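Local structure of LbaCas13a H328A (C2c2) (Lachnospiraceae bacterium NK4A179, 5WLH) at residues E495-V506 / I599-H608. The protein binds crRNA as a CRISPR-Cas13a effector and probably processes it and, once guided to its target, cleaves RNA. Numbering follows the deposited sequence.
Sequences EEMLQRETAVYV and IYSMRNDSFH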
ATOM      1  N   GLU A 495      12.838   1.377  -4.971  1.00 15.93           N
ATOM      2  CA  GLU A 495      12.850   1.145  -6.410  1.00 16.16           C
ATOM      3  C   GLU A 495      11.689   0.261  -6.820  1.00 19.10           C
ATOM      4  O   GLU A 495      11.036   0.521  -7.838  1.00 19.84           O
ATOM      5  CB  GLU A 495      14.184   0.502  -6.818  1.00 19.54           C
ATOM      6  CG  GLU A 495      14.354   0.299  -8.325  1.00 21.77           C
ATOM      7  CD  GLU A 495      15.755  -0.210  -8.636  1.00 30.83           C
ATOM      8  OE1 GLU A 495      16.017  -1.402  -8.371  1.00 31.83           O
ATOM      9  OE2 GLU A 495      16.595   0.593  -9.108  1.00 30.85           O
ATOM     10  N   GLU A 496      11.440  -0.813  -6.055  1.00 17.62           N
ATOM     11  CA  GLU A 496      10.367  -1.737  -6.416  1.00 18.10           C
ATOM     12  C   GLU A 496       9.008  -1.071  -6.323  1.00 18.52           C
ATOM     13  O   GLU A 496       8.137  -1.321  -7.162  1.00 18.50           O
ATOM     14  CB  GLU A 496      10.428  -2.991  -5.544  1.00 19.16           C
ATOM     15  CG  GLU A 496      11.660  -3.827  -5.900  1.00 23.05           C
ATOM     16  CD  GLU A 496      11.742  -5.173  -5.191  1.00 27.18           C
ATOM     17  OE1 GLU A 496      10.985  -5.401  -4.239  1.00 27.42           O
ATOM     18  OE2 GLU A 496      12.589  -6.006  -5.604  1.00 33.36           O
ATOM     19  N   MET A 497       8.810  -0.201  -5.330  1.00 18.28           N
ATOM     20  CA  MET A 497       7.541   0.527  -5.258  1.00 16.14           C
ATOM     21  C   MET A 497       7.338   1.365  -6.509  1.00 17.91           C
ATOM     22  O   MET A 497       6.276   1.319  -7.134  1.00 19.49           O
ATOM     23  CB  MET A 497       7.492   1.434  -4.020  1.00 17.38           C
ATOM     24  CG  MET A 497       7.504   0.720  -2.690  1.00 25.25           C
ATOM     25  SD  MET A 497       5.936   0.024  -2.198  1.00 34.26           S
ATOM     26  CE  MET A 497       5.102   1.485  -1.558  1.00 34.81           C
ATOM     27  N   LEU A 498       8.359   2.137  -6.897  1.00 18.32           N
ATOM     28  CA  LEU A 498       8.196   3.003  -8.057  1.00 16.66           C
ATOM     29  C   LEU A 498       8.000   2.181  -9.320  1.00 16.25           C
ATOM     30  O   LEU A 498       7.175   2.536 -10.175  1.00 16.44           O
ATOM     31  CB  LEU A 498       9.399   3.937  -8.207  1.00 19.83           C
ATOM     32  CG  LEU A 498       9.248   4.929  -9.371  1.00 22.16           C
ATOM     33  CD1 LEU A 498       8.105   5.898  -9.077  1.00 18.75           C
ATOM     34  CD2 LEU A 498      10.561   5.675  -9.618  1.00 23.11           C
ATOM     35  N   GLN A 499       8.753   1.086  -9.451  1.00 18.27           N
ATOM     36  CA  GLN A 499       8.589   0.189 -10.592  1.00 20.20           C
ATOM     37  C   GLN A 499       7.156  -0.323 -10.688  1.00 17.61           C
ATOM     38  O   GLN A 499       6.553  -0.351 -11.773  1.00 17.50           O
ATOM     39  CB  GLN A 499       9.564  -0.983 -10.455  1.00 21.63           C
ATOM     40  CG  GLN A 499       9.624  -1.879 -11.670  1.00 23.57           C
ATOM     41  CD  GLN A 499      10.768  -1.488 -12.571  1.00 29.73           C
ATOM     42  OE1 GLN A 499      11.937  -1.718 -12.249  1.00 27.56           O
ATOM     43  NE2 GLN A 499      10.444  -0.871 -13.700  1.00 29.16           N
ATOM     44  N   ARG A 500       6.602  -0.762  -9.559  1.00 17.03           N
ATOM     45  CA  ARG A 500       5.247  -1.314  -9.566  1.00 17.93           C
ATOM     46  C   ARG A 500       4.215  -0.221  -9.810  1.00 19.35           C
ATOM     47  O   ARG A 500       3.272  -0.405 -10.587  1.00 18.27           O
ATOM     48  CB  ARG A 500       4.992  -2.043  -8.247  1.00 19.70           C
ATOM     49  CG  ARG A 500       3.690  -2.804  -8.176  1.00 20.33           C
ATOM     50  CD  ARG A 500       3.714  -3.797  -6.999  1.00 18.30           C
ATOM     51  NE  ARG A 500       3.834  -3.075  -5.735  1.00 20.06           N
ATOM     52  CZ  ARG A 500       4.924  -3.010  -4.981  1.00 20.87           C
ATOM     53  NH1 ARG A 500       6.033  -3.651  -5.335  1.00 21.68           N
ATOM     54  NH2 ARG A 500       4.898  -2.302  -3.851  1.00 19.07           N
ATOM     55  N   GLU A 501       4.398   0.944  -9.191  1.00 15.66           N
ATOM     56  CA  GLU A 501       3.499   2.057  -9.466  1.00 19.51           C
ATOM     57  C   GLU A 501       3.537   2.445 -10.939  1.00 18.54           C
ATOM     58  O   GLU A 501       2.492   2.718 -11.546  1.00 19.48           O
ATOM     59  CB  GLU A 501       3.862   3.245  -8.574  1.00 20.56           C
ATOM     60  CG  GLU A 501       3.619   2.969  -7.073  1.00 20.27           C
ATOM     61  CD  GLU A 501       4.665   3.600  -6.137  1.00 23.52           C
ATOM     62  OE1 GLU A 501       5.532   4.355  -6.611  1.00 22.41           O
ATOM     63  OE2 GLU A 501       4.612   3.330  -4.912  1.00 23.04           O
ATOM     64  N   THR A 502       4.737   2.487 -11.532  1.00 19.14           N
ATOM     65  CA  THR A 502       4.860   2.839 -12.942  1.00 19.58           C
ATOM     66  C   THR A 502       4.209   1.791 -13.827  1.00 21.03           C
ATOM     67  O   THR A 502       3.606   2.126 -14.853  1.00 20.95           O
ATOM     68  CB  THR A 502       6.345   3.013 -13.299  1.00 23.25           C
ATOM     69  OG1 THR A 502       6.898   4.032 -12.461  1.00 23.93           O
ATOM     70  CG2 THR A 502       6.530   3.423 -14.769  1.00 27.82           C
ATOM     71  N   ALA A 503       4.290   0.520 -13.425  1.00 20.34           N
ATOM     72  CA  ALA A 503       3.696  -0.542 -14.226  1.00 21.06           C
ATOM     73  C   ALA A 503       2.197  -0.339 -14.361  1.00 18.67           C
ATOM     74  O   ALA A 503       1.609  -0.648 -15.405  1.00 19.60           O
ATOM     75  CB  ALA A 503       3.996  -1.903 -13.598  1.00 23.24           C
ATOM     76  N   VAL A 504       1.562   0.169 -13.305  1.00 17.31           N
ATOM     77  CA  VAL A 504       0.130   0.423 -13.333  1.00 17.75           C
ATOM     78  C   VAL A 504      -0.187   1.481 -14.378  1.00 17.70           C
ATOM     79  O   VAL A 504      -1.113   1.327 -15.180  1.00 19.29           O
ATOM     80  CB  VAL A 504      -0.344   0.855 -11.930  1.00 21.21           C
ATOM     81  CG1 VAL A 504      -1.759   1.469 -11.984  1.00 20.61           C
ATOM     82  CG2 VAL A 504      -0.268  -0.329 -10.960  1.00 22.01           C
ATOM     83  N   TYR A 505       0.615   2.550 -14.412  1.00 18.91           N
ATOM     84  CA  TYR A 505       0.356   3.647 -15.341  1.00 20.07           C
ATOM     85  C   TYR A 505       0.652   3.248 -16.776  1.00 18.01           C
ATOM     86  O   TYR A 505      -0.057   3.702 -17.683  1.00 21.78           O
ATOM     87  CB  TYR A 505       1.159   4.885 -14.940  1.00 15.52           C
ATOM     88  CG  TYR A 505       0.694   5.373 -13.602  1.00 23.44           C
ATOM     89  CD1 TYR A 505      -0.658   5.618 -13.373  1.00 27.44           C
ATOM     90  CD2 TYR A 505       1.578   5.509 -12.549  1.00 25.35           C
ATOM     91  CE1 TYR A 505      -1.109   6.038 -12.130  1.00 29.65           C
ATOM     92  CE2 TYR A 505       1.138   5.913 -11.310  1.00 27.15           C
ATOM     93  CZ  TYR A 505      -0.195   6.174 -11.103  1.00 29.74           C
ATOM     94  OH  TYR A 505      -0.628   6.581  -9.858  1.00 38.06           O
ATOM     95  N   VAL A 506       1.666   2.396 -16.999  1.00 16.28           N
ATOM     96  CA  VAL A 506       1.873   1.827 -18.335  1.00 16.74           C
ATOM     97  C   VAL A 506       0.596   1.149 -18.820  1.00 22.32           C
ATOM     98  O   VAL A 506       0.135   1.384 -19.944  1.00 21.48           O
ATOM     99  CB  VAL A 506       3.065   0.854 -18.345  1.00 17.98           C
ATOM    100  CG1 VAL A 506       3.177   0.117 -19.715  1.00 21.91           C
ATOM    101  CG2 VAL A 506       4.341   1.594 -18.059  1.00 20.27           C
ATOM    102  N   ILE A 599       4.998   2.939 -25.311  1.00 21.72           N
ATOM    103  CA  ILE A 599       4.379   2.493 -24.066  1.00 22.50           C
ATOM    104  C   ILE A 599       4.844   1.086 -23.739  1.00 19.86           C
ATOM    105  O   ILE A 599       5.231   0.792 -22.603  1.00 19.47           O
ATOM    106  CB  ILE A 599       2.845   2.569 -24.164  1.00 20.89           C
ATOM    107  CG1 ILE A 599       2.395   4.018 -24.315  1.00 20.46           C
ATOM    108  CG2 ILE A 599       2.153   1.923 -22.921  1.00 22.98           C
ATOM    109  CD1 ILE A 599       0.933   4.139 -24.733  1.00 20.94           C
ATOM    110  N   TYR A 600       4.815   0.201 -24.745  1.00 21.45           N
ATOM    111  CA  TYR A 600       5.244  -1.174 -24.540  1.00 21.16           C
ATOM    112  C   TYR A 600       6.673  -1.232 -24.015  1.00 22.14           C
ATOM    113  O   TYR A 600       6.996  -2.084 -23.187  1.00 23.46           O
ATOM    114  CB  TYR A 600       5.128  -1.974 -25.841  1.00 20.34           C
ATOM    115  CG  TYR A 600       5.660  -3.368 -25.671  1.00 21.82           C
ATOM    116  CD1 TYR A 600       4.927  -4.323 -24.984  1.00 23.17           C
ATOM    117  CD2 TYR A 600       6.922  -3.712 -26.150  1.00 25.90           C
ATOM    118  CE1 TYR A 600       5.422  -5.593 -24.789  1.00 23.31           C
ATOM    119  CE2 TYR A 600       7.424  -4.975 -25.975  1.00 24.37           C
ATOM    120  CZ  TYR A 600       6.677  -5.909 -25.291  1.00 27.92           C
ATOM    121  OH  TYR A 600       7.193  -7.151 -25.107  1.00 26.86           O
ATOM    122  N   SER A 601       7.543  -0.338 -24.490  1.00 20.86           N
ATOM    123  CA  SER A 601       8.938  -0.394 -24.083  1.00 21.07           C
ATOM    124  C   SER A 601       9.107  -0.122 -22.599  1.00 21.23           C
ATOM    125  O   SER A 601      10.138  -0.481 -22.033  1.00 21.40           O
ATOM    126  CB  SER A 601       9.788   0.585 -24.893  1.00 27.70           C
ATOM    127  OG  SER A 601       9.537   1.924 -24.542  1.00 29.05           O
ATOM    128  N   MET A 602       8.106   0.475 -21.958  1.00 19.55           N
ATOM    129  CA  MET A 602       8.162   0.682 -20.524  1.00 22.46           C
ATOM    130  C   MET A 602       7.598  -0.497 -19.742  1.00 21.43           C
ATOM    131  O   MET A 602       7.811  -0.577 -18.529  1.00 21.87           O
ATOM    132  CB  MET A 602       7.405   1.963 -20.141  1.00 21.38           C
ATOM    133  CG  MET A 602       7.948   2.613 -18.878  1.00 34.26           C
ATOM    134  SD  MET A 602       7.342   4.291 -18.667  1.00 39.51           S
ATOM    135  CE  MET A 602       8.681   4.950 -17.687  1.00 38.52           C
ATOM    136  N   ARG A 603       6.880  -1.400 -20.394  1.00 21.71           N
ATOM    137  CA  ARG A 603       6.344  -2.546 -19.667  1.00 20.86           C
ATOM    138  C   ARG A 603       7.461  -3.528 -19.367  1.00 21.22           C
ATOM    139  O   ARG A 603       8.257  -3.868 -20.250  1.00 23.06           O
ATOM    140  CB  ARG A 603       5.233  -3.234 -20.457  1.00 22.76           C
ATOM    141  CG  ARG A 603       4.394  -4.164 -19.578  1.00 26.36           C
ATOM    142  CD  ARG A 603       3.010  -4.342 -20.172  1.00 30.61           C
ATOM    143  NE  ARG A 603       3.069  -5.360 -21.202  1.00 26.71           N
ATOM    144  CZ  ARG A 603       2.028  -5.743 -21.941  1.00 26.16           C
ATOM    145  NH1 ARG A 603       2.183  -6.687 -22.853  1.00 27.34           N
ATOM    146  NH2 ARG A 603       0.842  -5.190 -21.765  1.00 25.07           N
ATOM    147  N   ASN A 604       7.521  -3.991 -18.113  1.00 21.26           N
ATOM    148  CA  ASN A 604       8.589  -4.891 -17.680  1.00 22.53           C
ATOM    149  C   ASN A 604       9.968  -4.295 -17.939  1.00 22.29           C
ATOM    150  O   ASN A 604      10.944  -5.021 -18.117  1.00 22.08           O
ATOM    151  CB  ASN A 604       8.467  -6.260 -18.357  1.00 20.67           C
ATOM    152  CG  ASN A 604       7.234  -7.028 -17.896  1.00 25.26           C
ATOM    153  OD1 ASN A 604       6.150  -6.872 -18.452  1.00 31.44           O
ATOM    154  ND2 ASN A 604       7.407  -7.871 -16.896  1.00 26.22           N
ATOM    155  N   ASP A 605      10.063  -2.968 -17.968  1.00 25.01           N
ATOM    156  CA  ASP A 605      11.339  -2.274 -18.143  1.00 26.06           C
ATOM    157  C   ASP A 605      11.957  -2.097 -16.763  1.00 33.76           C
ATOM    158  O   ASP A 605      11.532  -1.237 -15.989  1.00 34.40           O
ATOM    159  CB  ASP A 605      11.145  -0.926 -18.836  1.00 27.24           C
ATOM    160  CG  ASP A 605      12.468  -0.278 -19.247  1.00 33.85           C
ATOM    161  OD1 ASP A 605      13.499  -0.985 -19.302  1.00 35.87           O
ATOM    162  OD2 ASP A 605      12.477   0.937 -19.536  1.00 32.35           O
ATOM    163  N   SER A 606      12.970  -2.909 -16.462  1.00 26.41           N
ATOM    164  CA  SER A 606      13.572  -2.929 -15.134  1.00 26.16           C
ATOM    165  C   SER A 606      14.346  -1.649 -14.874  1.00 25.94           C
ATOM    166  O   SER A 606      15.145  -1.219 -15.714  1.00 24.49           O
ATOM    167  CB  SER A 606      14.514  -4.128 -15.009  1.00 27.53           C
ATOM    168  OG  SER A 606      15.346  -3.989 -13.860  1.00 28.32           O
ATOM    169  N   PHE A 607      14.131  -1.046 -13.694  1.00 24.25           N
ATOM    170  CA  PHE A 607      14.945   0.091 -13.290  1.00 29.78           C
ATOM    171  C   PHE A 607      16.347  -0.346 -12.883  1.00 32.73           C
ATOM    172  O   PHE A 607      17.276   0.466 -12.934  1.00 36.95           O
ATOM    173  CB  PHE A 607      14.300   0.836 -12.116  1.00 29.63           C
ATOM    174  CG  PHE A 607      13.032   1.594 -12.467  1.00 27.49           C
ATOM    175  CD1 PHE A 607      12.773   2.011 -13.765  1.00 29.34           C
ATOM    176  CD2 PHE A 607      12.106   1.903 -11.471  1.00 29.04           C
ATOM    177  CE1 PHE A 607      11.608   2.710 -14.068  1.00 33.84           C
ATOM    178  CE2 PHE A 607      10.937   2.612 -11.765  1.00 27.30           C
ATOM    179  CZ  PHE A 607      10.677   2.999 -13.061  1.00 28.72           C
ATOM    180  N   HIS A 608      16.515  -1.611 -12.498  1.00 28.41           N
ATOM    181  CA  HIS A 608      17.762  -2.111 -11.929  1.00 25.02           C
ATOM    182  C   HIS A 608      18.737  -2.583 -12.994  1.00 31.95           C
ATOM    183  O   HIS A 608      19.952  -2.400 -12.838  1.00 37.67           O
ATOM    184  CB  HIS A 608      17.466  -3.253 -10.950  1.00 28.94           C
ATOM    185  CG  HIS A 608      18.519  -3.439  -9.905  1.00 38.21           C
ATOM    186  ND1 HIS A 608      19.086  -4.663  -9.630  1.00 40.67           N
ATOM    187  CD2 HIS A 608      19.118  -2.552  -9.076  1.00 43.36           C
ATOM    188  CE1 HIS A 608      19.986  -4.525  -8.671  1.00 39.55           C
ATOM    189  NE2 HIS A 608      20.024  -3.254  -8.317  1.00 45.60           N
TER
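The amide of Q499 stacks over one face of the F607 ring, the two planes tilted 29° and Q499 NE2 centred 3.6 Å above the ring plane. A bend at chi2 (96°) turns the Q499 chain back so that its amide meets the passing loop through both OE1 and NE2, firmly only through OE1. Q499 OE1 takes the backbone N-H of F607 on a lone pair, 2.7 Å from F607 N and nearly straight. NE2 gives a weak, bent bond to D605 O. Two further bonds stay within one segment: T502 OG1 donates to L498 O, 2.7 Å away, which T502 N reaches from the opposite face of the carbonyl plane, while H608 N turns back to S606 OG in an ST turn. The F607 ring also rests on L498, where F607 CE2 lies 3.7 Å from L498 CG, and its edge faces T502 OG1. Replacing F607 with alanine would probably leave the Q499 amide without its stacking surface and open a gap beside L498. E495 runs extended past F607, bringing E495 OE1 to 3.4 Å from H608 CD2, a contact without a hydrogen bond. At the other end V506 fits between I599 and M602, V506 CG2 meeting M602 CB at 3.7 Å. Outside the segments, D605 forms a salt bridge with K905 and R603 one with D526, while W906 of helix 901-911 packs on T502 and M602. R603 to H608 spell R-X4-H, the signature of HEPN ribonucleases; helix 486-517 thus backs what is probably one half of the Cas13a HEPN nuclease site.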